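Local coordinates for protein phosphatase 2C (Toxoplasma gondii, PDB 3D8K), which probably removes phosphate from phosphoserine and phosphothreonine of proteins as a metal-dependent phosphatase of the PP2C family, at residues C[63-68]-C[97-102]; C[119-122]-C[127-130]. One frame throughout, in Å; residues are numbered along the deposited sequence.

Interaction 1 (C[63-68]-C[97-102]); sequences AMWLAQ and RAANLP
The W65 side chain leaves helix 61-74 toward the loop that follows helix 82-97 and meets two aliphatic side chains there, A99 and L101. CB of W65 comes first, lying 3.7 Å from L101 CD1. One atom further out, CG of W65 is still within 4.2 Å of the same L101 CD1. That CG stands anti to the backbone N (chi1 180°), which carries the indole out from the helix flank toward the loop. On the pyrrole part, CD1 of W65 is 4.3 Å from A99 CB, and NE1 comes a little nearer to that methyl, at 4.0 Å. Both methyls approach the ring obliquely, and the side chains of W65 and L101 cross at about a right angle. The W65 side chain is further packed by D95 and L96 of helix 82-97 and by Y73 of its own helix. Both helices belong to the PP2C beta sandwich, two antiparallel sheets flanked by helices; the loop leads from helix 82-97 into strand 106-115. A type I turn from R97 to N100, with N100 N bonded to R97 O at 3.3 Å and N100 at positive phi, ends the helical path and turns the chain so that L101 follows A99 onto the tryptophan. L101 also rests on H61 and S62, thus meeting helix 61-74 at more than one place.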
loop_
_atom_site.group_PDB
_atom_site.type_symbol
_atom_site.label_atom_id
_atom_site.label_comp_id
_atom_site.label_asym_id
_atom_site.label_seq_id
_atom_site.Cartn_x
_atom_site.Cartn_y
_atom_site.Cartn_z
ATOM N N ALA C 63 34.923 9.580 4.829
ATOM C CA ALA C 63 34.277 8.533 4.053
ATOM C C ALA C 63 32.931 8.211 4.708
ATOM O O ALA C 63 31.891 8.225 4.056
ATOM C CB ALA C 63 35.143 7.310 4.034
HETATM N N MSE C 64 32.971 7.953 6.012
HETATM C CA MSE C 64 31.788 7.597 6.804
HETATM C C MSE C 64 30.637 8.592 6.808
HETATM O O MSE C 64 29.503 8.204 7.030
HETATM C CB MSE C 64 32.187 7.296 8.249
HETATM C CG MSE C 64 31.060 6.751 9.073
HETATM SE SE MSE C 64 30.298 5.072 8.324
HETATM C CE MSE C 64 31.794 3.866 8.855
ATOM N N TRP C 65 30.929 9.864 6.572
ATOM C CA TRP C 65 29.897 10.896 6.529
ATOM C C TRP C 65 29.200 10.741 5.189
ATOM O O TRP C 65 27.976 10.813 5.069
ATOM C CB TRP C 65 30.547 12.276 6.589
ATOM C CG TRP C 65 29.578 13.413 6.542
ATOM C CD1 TRP C 65 28.950 13.996 7.597
ATOM C CD2 TRP C 65 29.117 14.098 5.374
ATOM N NE1 TRP C 65 28.131 15.005 7.163
ATOM C CE2 TRP C 65 28.217 15.094 5.793
ATOM C CE3 TRP C 65 29.395 13.978 4.000
ATOM C CZ2 TRP C 65 27.567 15.955 4.905
ATOM C CZ3 TRP C 65 28.751 14.834 3.107
ATOM C CH2 TRP C 65 27.852 15.817 3.565
ATOM N N LEU C 66 30.019 10.533 4.173
ATOM C CA LEU C 66 29.529 10.368 2.823
ATOM C C LEU C 66 28.633 9.147 2.682
ATOM O O LEU C 66 27.507 9.240 2.197
ATOM C CB LEU C 66 30.711 10.251 1.871
ATOM C CG LEU C 66 31.590 11.493 1.764
ATOM C CD1 LEU C 66 32.838 11.141 0.994
ATOM C CD2 LEU C 66 30.835 12.615 1.094
ATOM N N ALA C 67 29.143 7.999 3.107
ATOM C CA ALA C 67 28.397 6.756 3.014
ATOM C C ALA C 67 27.046 6.810 3.724
ATOM O O ALA C 67 26.122 6.092 3.339
ATOM C CB ALA C 67 29.233 5.601 3.552
ATOM N N GLN C 68 26.917 7.654 4.746
ATOM C CA GLN C 68 25.645 7.754 5.453
ATOM C C GLN C 68 24.826 9.006 5.115
ATOM O O GLN C 68 23.741 9.208 5.651
ATOM C CB GLN C 68 25.869 7.644 6.964
ATOM C CG GLN C 68 26.762 8.709 7.575
ATOM C CD GLN C 68 27.549 8.178 8.773
ATOM O OE1 GLN C 68 28.284 8.924 9.433
ATOM N NE2 GLN C 68 27.409 6.879 9.047
ATOM N N ARG C 97 32.231 20.226 3.960
ATOM C CA ARG C 97 33.178 21.215 4.459
ATOM C C ARG C 97 32.696 21.795 5.802
ATOM O O ARG C 97 33.498 22.088 6.697
ATOM C CB ARG C 97 33.340 22.328 3.429
ATOM C CG ARG C 97 33.856 23.625 4.000
ATOM C CD ARG C 97 34.786 24.330 3.028
ATOM N NE ARG C 97 34.237 24.415 1.680
ATOM C CZ ARG C 97 34.942 24.801 0.621
ATOM N NH1 ARG C 97 36.218 25.134 0.763
ATOM N NH2 ARG C 97 34.380 24.850 -0.581
ATOM N N ALA C 98 31.379 21.937 5.941
ATOM C CA ALA C 98 30.772 22.470 7.155
ATOM C C ALA C 98 30.740 21.454 8.293
ATOM O O ALA C 98 30.501 21.804 9.446
ATOM C CB ALA C 98 29.366 22.952 6.854
ATOM N N ALA C 99 30.965 20.191 7.972
ATOM C CA ALA C 99 30.971 19.152 8.991
ATOM C C ALA C 99 32.311 19.189 9.711
ATOM O O ALA C 99 32.524 18.495 10.694
ATOM C CB ALA C 99 30.761 17.783 8.342
ATOM N N ASN C 100 33.222 20.005 9.202
ATOM C CA ASN C 100 34.549 20.127 9.788
ATOM C C ASN C 100 35.147 18.752 10.112
ATOM O O ASN C 100 35.506 18.474 11.251
ATOM C CB ASN C 100 34.503 20.990 11.071
ATOM C CG ASN C 100 33.892 22.384 10.845
ATOM O OD1 ASN C 100 34.395 23.181 10.047
ATOM N ND2 ASN C 100 32.803 22.678 11.564
ATOM N N LEU C 101 35.243 17.880 9.119
ATOM C CA LEU C 101 35.840 16.574 9.360
ATOM C C LEU C 101 37.241 16.578 8.777
ATOM O O LEU C 101 37.539 17.354 7.870
ATOM C CB LEU C 101 35.030 15.471 8.697
ATOM C CG LEU C 101 33.587 15.318 9.151
ATOM C CD1 LEU C 101 33.083 13.953 8.704
ATOM C CD2 LEU C 101 33.497 15.436 10.663
ATOM N N PRO C 102 38.127 15.716 9.293
ATOM C CA PRO C 102 39.511 15.621 8.810
ATOM C C PRO C 102 39.589 15.178 7.339
ATOM O O PRO C 102 39.862 14.013 7.057
ATOM C CB PRO C 102 40.126 14.588 9.747
ATOM C CG PRO C 102 39.338 14.755 11.008
ATOM C CD PRO C 102 37.935 14.903 10.503
#

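Interaction 2 (C[119-122]-C[127-130])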
loop_
_atom_site.group_PDB
_atom_site.type_symbol
_atom_site.label_atom_id
_atom_site.label_comp_id
_atom_site.label_asym_id
_atom_site.label_seq_id
_atom_site.Cartn_x
_atom_site.Cartn_y
_atom_site.Cartn_z
ATOM N N THR C 119 15.592 1.962 -26.437
ATOM C CA THR C 119 15.388 2.630 -27.723
ATOM C C THR C 119 16.677 2.762 -28.534
ATOM O O THR C 119 17.006 1.886 -29.324
ATOM C CB THR C 119 14.780 4.010 -27.493
ATOM O OG1 THR C 119 15.600 4.752 -26.578
ATOM C CG2 THR C 119 13.397 3.863 -26.897
ATOM N N GLU C 120 17.409 3.853 -28.346
ATOM C CA GLU C 120 18.649 4.024 -29.079
ATOM C C GLU C 120 19.569 5.104 -28.525
ATOM O O GLU C 120 19.149 5.962 -27.747
ATOM C CB GLU C 120 18.343 4.304 -30.542
ATOM C CG GLU C 120 17.259 5.333 -30.757
ATOM C CD GLU C 120 16.995 5.601 -32.236
ATOM O OE1 GLU C 120 16.026 6.330 -32.532
ATOM O OE2 GLU C 120 17.747 5.093 -33.102
ATOM N N ALA C 121 20.833 5.046 -28.935
ATOM C CA ALA C 121 21.835 5.995 -28.485
ATOM C C ALA C 121 23.046 5.991 -29.413
ATOM O O ALA C 121 23.274 5.034 -30.143
ATOM C CB ALA C 121 22.269 5.644 -27.067
ATOM N N ARG C 122 23.815 7.073 -29.402
ATOM C CA ARG C 122 25.004 7.125 -30.230
ATOM C C ARG C 122 26.018 6.483 -29.317
ATOM O O ARG C 122 26.169 6.891 -28.176
ATOM C CB ARG C 122 25.348 8.569 -30.575
ATOM C CG ARG C 122 24.186 9.266 -31.264
ATOM C CD ARG C 122 24.539 10.656 -31.740
ATOM N NE ARG C 122 23.483 11.618 -31.437
ATOM C CZ ARG C 122 23.206 12.070 -30.216
ATOM N NH1 ARG C 122 23.909 11.651 -29.164
ATOM N NH2 ARG C 122 22.227 12.952 -30.045
ATOM N N GLN C 127 30.159 2.341 -24.729
ATOM C CA GLN C 127 29.935 3.572 -23.991
ATOM C C GLN C 127 28.882 4.373 -24.707
ATOM O O GLN C 127 28.893 4.473 -25.914
ATOM C CB GLN C 127 31.206 4.408 -23.893
ATOM C CG GLN C 127 31.197 5.373 -22.694
ATOM C CD GLN C 127 32.522 6.109 -22.485
ATOM O OE1 GLN C 127 33.605 5.595 -22.798
ATOM N NE2 GLN C 127 32.439 7.306 -21.927
ATOM N N ILE C 128 27.957 4.940 -23.960
ATOM C CA ILE C 128 26.920 5.740 -24.568
ATOM C C ILE C 128 27.366 7.196 -24.587
ATOM O O ILE C 128 27.648 7.794 -23.540
ATOM C CB ILE C 128 25.602 5.582 -23.785
ATOM C CG1 ILE C 128 25.114 4.135 -23.920
ATOM C CG2 ILE C 128 24.571 6.580 -24.280
ATOM C CD1 ILE C 128 23.902 3.816 -23.113
ATOM N N VAL C 129 27.475 7.755 -25.787
ATOM C CA VAL C 129 27.875 9.149 -25.927
ATOM C C VAL C 129 26.668 10.000 -25.555
ATOM O O VAL C 129 25.552 9.751 -26.005
ATOM C CB VAL C 129 28.325 9.473 -27.377
ATOM C CG1 VAL C 129 28.658 10.951 -27.505
ATOM C CG2 VAL C 129 29.537 8.634 -27.743
ATOM N N PRO C 130 26.875 11.001 -24.704
ATOM C CA PRO C 130 25.772 11.865 -24.287
ATOM C C PRO C 130 25.386 12.887 -25.332
ATOM O O PRO C 130 26.195 13.257 -26.183
ATOM C CB PRO C 130 26.312 12.511 -23.021
ATOM C CG PRO C 130 27.758 12.628 -23.312
ATOM C CD PRO C 130 28.095 11.299 -23.935
#
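V129 N donates to R122 O across the strands, the one hydrogen bond between 119-122 and 127-130, 2.9 Å long with an N-H...O angle of 149°. The N-H comes in the carbonyl plane of R122, at a C=O...N angle of 160°. One residue back on each strand, the A121 methyl meets the branch methyl of I128, A121 CB to I128 CG2 at 3.7 Å. CG2 is anti to the backbone N of I128 and CG1 lies beside that N, which leaves CG2 as the branch that meets the alanine. The R122 side chain bends at chi3, and its NH1 comes near two carbonyl oxygens of the other segment: NH1 of R122 is 4.0 Å from V129 O, which lies at the edge near the guanidinium plane, and 4.1 Å from P130 O, which is oblique to it. Both are too long for hydrogen bonds, though the carbonyls may still favour the positive charge. The two strands form a beta hairpin, yet their short axes stand at 82° to each other, and a single hydrogen bond joins these two segments. Further out, F136 and V150 pack on V129, E131 touches R122, and G132 of a second subunit also packs on that arginine. A121 forms a backbone bond with M153 of strand 150-154, the other neighbour of strand 120-124 in this small antiparallel sheet, while I128 bonds through its backbone to T256 and packs on F258, both of strand 253-259.

Interaction 1 and interaction 2 lie on opposite sides of the chain's centre, 35 Å apart between centres and about 23 Å between nearest atoms, so neither touches the other. They follow one another along the chain: strand 106-115 leaves the loop of 97-102 and runs through the six-stranded sheet before the chain enters the hairpin of 119-122 and 127-130. That sheet also includes, at its edge, strand 253-259, to which I128 of the hairpin is hydrogen-bonded through its backbone. Interaction 1 joins a helix and a loop by apolar contact alone, whereas interaction 2 adds a backbone hydrogen bond and reaches a second subunit. Neither contact contains a metal or ligand.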